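Local coordinates for protein triggering receptor expressed on myeloid cells 1 (Mus musculus, PDB 1U9K) that acts as a cell-surface receptor of innate and adaptive immunity that amplifies inflammatory responses by signalling through the transmembrane adapter DAP12, at residues 16-21 against 77-82; 89-94 against 109-114. All coordinates share one frame; numbering follows the deposited sequence.

Interaction 1: residues 16-21 against 77-82; sequences TLTVKC and QVQMTD
Pairing of L17 with M80 and of V19 with V78 joins strands 17-21 and 77-80 as antiparallel neighbours, at the margin of the four-stranded sheet of an immunoglobulin domain, where strand 17-22 is outermost. The axes approach to 4.7 Å and run at 167°. Both are hydrogen-bonded pairs, each closed by two backbone bonds; V78 N to V19 O is the shortest, at 2.8 Å. Between them falls the non-hydrogen-bonded pair T18 with Q79, where the CA of Q79 comes within 3.0 Å of L17 O as a CA-H...O contact; a second such pair, K20 with Q77, follows beyond V19 and V78.

The two faces differ in character. On the inner one, L17 and M80 lie alongside each other, CD2 of L17 against SD of M80 at 3.8 Å, while V78 reaches on to W35 of the facing sheet. On the outer one, Q77 touches both T18 and K20. Its CG is anti to the backbone N (chi1 -174°) and the chain runs extended beside K20, bringing OE1 within 3.4 Å of K20 CE; its CD meets CG2 of T18 at 3.7 Å, and its NE2 gives a weak hydrogen bond to OE1 of Q79. An alanine in place of Q77 would probably leave T18 CG2 and the aliphatic length of K20 without this cover and the Q79 amide with one weak partner fewer, K68 remaining. At the end of the pairing, CG2 of T81 packs against OG1 of T16 at 3.7 Å. Alternation of apolar side chains inward and polar ones outward, with C21 at the end of strand 17-21 bonded to C93 as the disulfide between the sheets, is the pattern of the B and E strands of a V-set immunoglobulin domain.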
loop_
_atom_site.group_PDB
_atom_site.type_symbol
_atom_site.label_atom_id
_atom_site.label_comp_id
_atom_site.label_asym_id
_atom_site.label_seq_id
_atom_site.Cartn_x
_atom_site.Cartn_y
_atom_site.Cartn_z
ATOM N N THR A 16 2.306 -1.800 -14.621
ATOM C CA THR A 16 1.752 -1.204 -13.409
ATOM C C THR A 16 1.388 -2.342 -12.452
ATOM O O THR A 16 0.791 -3.369 -12.865
ATOM C CB THR A 16 0.489 -0.432 -13.745
ATOM O OG1 THR A 16 0.808 0.651 -14.599
ATOM C CG2 THR A 16 -0.100 0.188 -12.545
ATOM N N LEU A 17 1.826 -2.194 -11.218
ATOM C CA LEU A 17 1.426 -3.083 -10.134
ATOM C C LEU A 17 0.107 -2.613 -9.569
ATOM O O LEU A 17 -0.028 -1.416 -9.283
ATOM C CB LEU A 17 2.452 -3.041 -9.040
ATOM C CG LEU A 17 2.105 -3.759 -7.745
ATOM C CD1 LEU A 17 1.949 -5.221 -8.037
ATOM C CD2 LEU A 17 3.077 -3.448 -6.614
ATOM N N THR A 18 -0.857 -3.516 -9.405
ATOM C CA THR A 18 -2.105 -3.186 -8.724
ATOM C C THR A 18 -2.283 -4.184 -7.595
ATOM O O THR A 18 -2.214 -5.374 -7.839
ATOM C CB THR A 18 -3.319 -3.285 -9.668
ATOM O OG1 THR A 18 -3.171 -2.367 -10.758
ATOM C CG2 THR A 18 -4.584 -2.824 -8.990
ATOM N N VAL A 19 -2.566 -3.694 -6.392
ATOM C CA VAL A 19 -2.730 -4.511 -5.209
ATOM C C VAL A 19 -4.011 -4.037 -4.544
ATOM O O VAL A 19 -4.226 -2.842 -4.404
ATOM C CB VAL A 19 -1.536 -4.320 -4.257
ATOM C CG1 VAL A 19 -1.773 -4.949 -2.911
ATOM C CG2 VAL A 19 -0.285 -4.826 -4.909
ATOM N N LYS A 20 -4.900 -4.983 -4.250
ATOM C CA LYS A 20 -6.172 -4.726 -3.556
ATOM C C LYS A 20 -6.047 -5.238 -2.139
ATOM O O LYS A 20 -5.907 -6.464 -1.921
ATOM C CB LYS A 20 -7.308 -5.461 -4.261
ATOM C CG LYS A 20 -7.450 -5.026 -5.697
ATOM C CD LYS A 20 -8.845 -5.171 -6.240
ATOM C CE LYS A 20 -8.833 -4.904 -7.745
ATOM N NZ LYS A 20 -10.196 -4.350 -8.226
ATOM N N CYS A 21 -6.076 -4.319 -1.197
ATOM C CA CYS A 21 -5.956 -4.592 0.227
ATOM C C CYS A 21 -7.253 -4.364 0.965
ATOM O O CYS A 21 -7.598 -3.218 1.226
ATOM C CB CYS A 21 -4.895 -3.694 0.845
ATOM S SG CYS A 21 -3.265 -3.972 0.111
ATOM N N GLN A 77 -6.868 0.299 -2.688
ATOM C CA GLN A 77 -6.109 -0.212 -3.858
ATOM C C GLN A 77 -4.861 0.615 -4.095
ATOM O O GLN A 77 -4.918 1.848 -4.151
ATOM C CB GLN A 77 -6.953 -0.133 -5.125
ATOM C CG GLN A 77 -6.311 -0.759 -6.326
ATOM C CD GLN A 77 -7.208 -0.712 -7.510
ATOM O OE1 GLN A 77 -8.059 -1.569 -7.677
ATOM N NE2 GLN A 77 -7.040 0.302 -8.331
ATOM N N VAL A 78 -3.745 -0.058 -4.288
ATOM C CA VAL A 78 -2.497 0.619 -4.559
ATOM C C VAL A 78 -2.076 0.352 -5.990
ATOM O O VAL A 78 -2.250 -0.750 -6.482
ATOM C CB VAL A 78 -1.420 0.103 -3.598
ATOM C CG1 VAL A 78 -0.096 0.785 -3.911
ATOM C CG2 VAL A 78 -1.880 0.309 -2.135
ATOM N N GLN A 79 -1.594 1.376 -6.698
ATOM C CA GLN A 79 -1.030 1.172 -8.020
ATOM C C GLN A 79 0.325 1.824 -8.022
ATOM O O GLN A 79 0.464 2.945 -7.498
ATOM C CB GLN A 79 -1.883 1.787 -9.093
ATOM C CG GLN A 79 -3.145 1.029 -9.388
ATOM C CD GLN A 79 -4.002 1.787 -10.372
ATOM O OE1 GLN A 79 -5.031 2.358 -9.999
ATOM N NE2 GLN A 79 -3.544 1.858 -11.614
ATOM N N MET A 80 1.317 1.149 -8.599
ATOM C CA MET A 80 2.649 1.723 -8.875
ATOM C C MET A 80 2.833 1.596 -10.355
ATOM O O MET A 80 2.760 0.504 -10.869
ATOM C CB MET A 80 3.761 0.916 -8.189
ATOM C CG MET A 80 3.679 0.952 -6.704
ATOM S SD MET A 80 4.879 -0.134 -5.888
ATOM C CE MET A 80 6.382 0.408 -6.488
ATOM N N THR A 81 3.046 2.703 -11.045
ATOM C CA THR A 81 3.104 2.724 -12.471
ATOM C C THR A 81 4.548 2.729 -12.908
ATOM O O THR A 81 5.443 3.039 -12.142
ATOM C CB THR A 81 2.419 3.940 -13.029
ATOM O OG1 THR A 81 2.901 5.123 -12.343
ATOM C CG2 THR A 81 0.913 3.881 -12.737
ATOM N N ASP A 82 4.746 2.318 -14.145
ATOM C CA ASP A 82 6.043 2.372 -14.806
ATOM C C ASP A 82 7.084 1.699 -13.920
ATOM O O ASP A 82 8.083 2.289 -13.552
ATOM C CB ASP A 82 6.452 3.811 -15.105
ATOM C CG ASP A 82 7.560 3.880 -16.148
ATOM O OD1 ASP A 82 7.708 2.889 -16.941
ATOM O OD2 ASP A 82 8.359 4.854 -16.228
#

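Interaction 2: residues 89-94 against 109-114; sequences GLYRCV and VRLVVT. With ZN (zinc ion), chain C.
The guanidinium of R110 lies across the side chain of L90 at about a right angle, on one face of the antiparallel hairpin of strands 89-96 and 103-113. From CB the arginine chain leaves with CG anti to the backbone N, then bends at chi2 and chi3 (64° and 65°), folding back over the partner strand. CD passes 4.0 Å from G89 O, and NE is 4.1 Å from CD1 of L90. CZ and NH1 then settle over L90 CB, each 3.8 Å away, so that this carbon sits above one face of the flat group, towards its rim. NH2 lies near L90 CD2 and also makes a salt bridge to E6, which holds the outer end of the group.

Beneath, four backbone bonds join G89 to L111 and Y91 to V109; the one from V109 N to Y91 O is nearly straight, at 178°. On the opposite face, CE1 of Y91 meets CD2 of L111 at 3.7 Å, and the tyrosine hydroxyl is hydrogen-bonded to D87 O. Past the end of the strand pairing, the carboxylate OXT of T114 binds a zinc ion together with E13.

Strand 89-96 lies between strands 103-113 and 32-37, with Y91 meeting the W35 ring in a nearly parallel orientation. Strand 7-11 flanks strand 103-113 on its other side, running parallel to it and touching V109 and L111.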
loop_
_atom_site.group_PDB
_atom_site.type_symbol
_atom_site.label_atom_id
_atom_site.label_comp_id
_atom_site.label_asym_id
_atom_site.label_seq_id
_atom_site.Cartn_x
_atom_site.Cartn_y
_atom_site.Cartn_z
ATOM N N GLY A 89 11.184 -5.531 -4.368
ATOM C CA GLY A 89 11.285 -5.501 -2.919
ATOM C C GLY A 89 10.046 -5.966 -2.226
ATOM O O GLY A 89 9.114 -6.422 -2.900
ATOM N N LEU A 90 10.023 -5.849 -0.895
ATOM C CA LEU A 90 8.886 -6.280 -0.091
ATOM C C LEU A 90 8.108 -4.999 0.287
ATOM O O LEU A 90 8.708 -3.992 0.701
ATOM C CB LEU A 90 9.380 -7.035 1.138
ATOM C CG LEU A 90 8.293 -7.656 1.979
ATOM C CD1 LEU A 90 7.603 -8.706 1.210
ATOM C CD2 LEU A 90 8.934 -8.230 3.295
ATOM N N TYR A 91 6.784 -5.044 0.158
ATOM C CA TYR A 91 5.901 -3.919 0.417
ATOM C C TYR A 91 4.708 -4.398 1.207
ATOM O O TYR A 91 4.430 -5.569 1.247
ATOM C CB TYR A 91 5.346 -3.345 -0.881
ATOM C CG TYR A 91 6.339 -2.736 -1.800
ATOM C CD1 TYR A 91 6.976 -3.501 -2.782
ATOM C CD2 TYR A 91 6.617 -1.357 -1.757
ATOM C CE1 TYR A 91 7.893 -2.932 -3.652
ATOM C CE2 TYR A 91 7.565 -0.787 -2.628
ATOM C CZ TYR A 91 8.194 -1.567 -3.538
ATOM O OH TYR A 91 9.116 -1.047 -4.420
ATOM N N ARG A 92 4.004 -3.486 1.847
ATOM C CA ARG A 92 2.752 -3.835 2.457
ATOM C C ARG A 92 1.848 -2.644 2.521
ATOM O O ARG A 92 2.303 -1.506 2.530
ATOM C CB ARG A 92 2.968 -4.353 3.872
ATOM C CG ARG A 92 3.740 -3.421 4.723
ATOM C CD ARG A 92 4.012 -3.913 6.101
ATOM N NE ARG A 92 4.496 -2.830 6.959
ATOM C CZ ARG A 92 5.078 -3.041 8.142
ATOM N NH1 ARG A 92 5.219 -4.235 8.596
ATOM N NH2 ARG A 92 5.499 -2.046 8.886
ATOM N N CYS A 93 0.557 -2.916 2.608
ATOM C CA CYS A 93 -0.468 -1.939 2.995
ATOM C C CYS A 93 -0.703 -2.062 4.504
ATOM O O CYS A 93 -0.744 -3.178 5.055
ATOM C CB CYS A 93 -1.846 -2.293 2.411
ATOM S SG CYS A 93 -2.011 -2.384 0.643
ATOM N N VAL A 94 -0.887 -0.921 5.157
ATOM C CA VAL A 94 -1.065 -0.884 6.586
ATOM C C VAL A 94 -2.082 0.143 7.023
ATOM O O VAL A 94 -2.379 1.130 6.314
ATOM C CB VAL A 94 0.224 -0.547 7.301
ATOM C CG1 VAL A 94 1.311 -1.589 7.022
ATOM C CG2 VAL A 94 0.671 0.913 6.988
ATOM N N VAL A 109 3.608 -8.124 0.050
ATOM C CA VAL A 109 3.711 -8.266 -1.377
ATOM C C VAL A 109 5.172 -8.270 -1.710
ATOM O O VAL A 109 5.821 -7.287 -1.481
ATOM C CB VAL A 109 3.079 -6.997 -2.068
ATOM C CG1 VAL A 109 3.282 -7.048 -3.496
ATOM C CG2 VAL A 109 1.579 -6.902 -1.734
ATOM N N ARG A 110 5.681 -9.361 -2.249
ATOM C CA ARG A 110 7.053 -9.470 -2.738
ATOM C C ARG A 110 6.967 -9.149 -4.238
ATOM O O ARG A 110 6.522 -9.977 -5.029
ATOM C CB ARG A 110 7.634 -10.866 -2.506
ATOM C CG ARG A 110 9.056 -11.090 -3.110
ATOM C CD ARG A 110 10.157 -10.234 -2.516
ATOM N NE ARG A 110 10.311 -10.639 -1.131
ATOM C CZ ARG A 110 11.143 -10.109 -0.266
ATOM N NH1 ARG A 110 11.995 -9.160 -0.619
ATOM N NH2 ARG A 110 11.133 -10.553 0.965
ATOM N N LEU A 111 7.349 -7.940 -4.587
ATOM C CA LEU A 111 7.379 -7.477 -5.963
ATOM C C LEU A 111 8.713 -7.815 -6.602
ATOM O O LEU A 111 9.772 -7.435 -6.101
ATOM C CB LEU A 111 7.115 -5.978 -6.025
ATOM C CG LEU A 111 7.240 -5.255 -7.362
ATOM C CD1 LEU A 111 6.162 -5.820 -8.301
ATOM C CD2 LEU A 111 7.121 -3.762 -7.185
ATOM N N VAL A 112 8.639 -8.563 -7.682
ATOM C CA VAL A 112 9.821 -8.908 -8.503
ATOM C C VAL A 112 9.598 -8.385 -9.904
ATOM O O VAL A 112 8.755 -8.865 -10.612
ATOM C CB VAL A 112 10.078 -10.410 -8.536
ATOM C CG1 VAL A 112 11.352 -10.751 -9.305
ATOM C CG2 VAL A 112 10.182 -10.923 -7.117
ATOM N N VAL A 113 10.369 -7.366 -10.272
ATOM C CA VAL A 113 10.281 -6.732 -11.562
ATOM C C VAL A 113 11.507 -7.080 -12.376
ATOM O O VAL A 113 12.619 -6.903 -11.911
ATOM C CB VAL A 113 10.222 -5.169 -11.453
ATOM C CG1 VAL A 113 10.087 -4.556 -12.832
ATOM C CG2 VAL A 113 9.102 -4.718 -10.537
ATOM N N THR A 114 11.310 -7.541 -13.607
ATOM C CA THR A 114 12.461 -7.897 -14.453
ATOM C C THR A 114 12.550 -7.084 -15.744
ATOM O O THR A 114 11.585 -6.341 -16.157
ATOM C CB THR A 114 12.414 -9.402 -14.790
ATOM O OG1 THR A 114 11.243 -9.666 -15.547
ATOM C CG2 THR A 114 12.185 -10.276 -13.534
ATOM O OXT THR A 114 13.630 -7.249 -16.405
HETATM ZN ZN ZN C . 13.536 -6.176 -18.059
#

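Overall arrangement
Interactions 1 and 2 belong to the two opposing sheets of one V-set sandwich, their centres about 10 Å apart, and they meet through its core. The covalent tie is the C21-C93 disulfide, SG to SG 2.1 Å, beside which CG2 of V78 packs 3.9 Å from SG of C93. V19 CG1 faces V109 CG2 at 4.1 Å, and M80 CE lies 3.7 Å from Y91 OH, so inward residues from both strands of 16-21/77-82 meet residues of 89-94/109-114. A zinc ion bound at the C-terminus lies outside this core: OXT of T114 binds it at 2.0 Å, E13 is also a ligand, and the side chain of D82 is about 11 Å away.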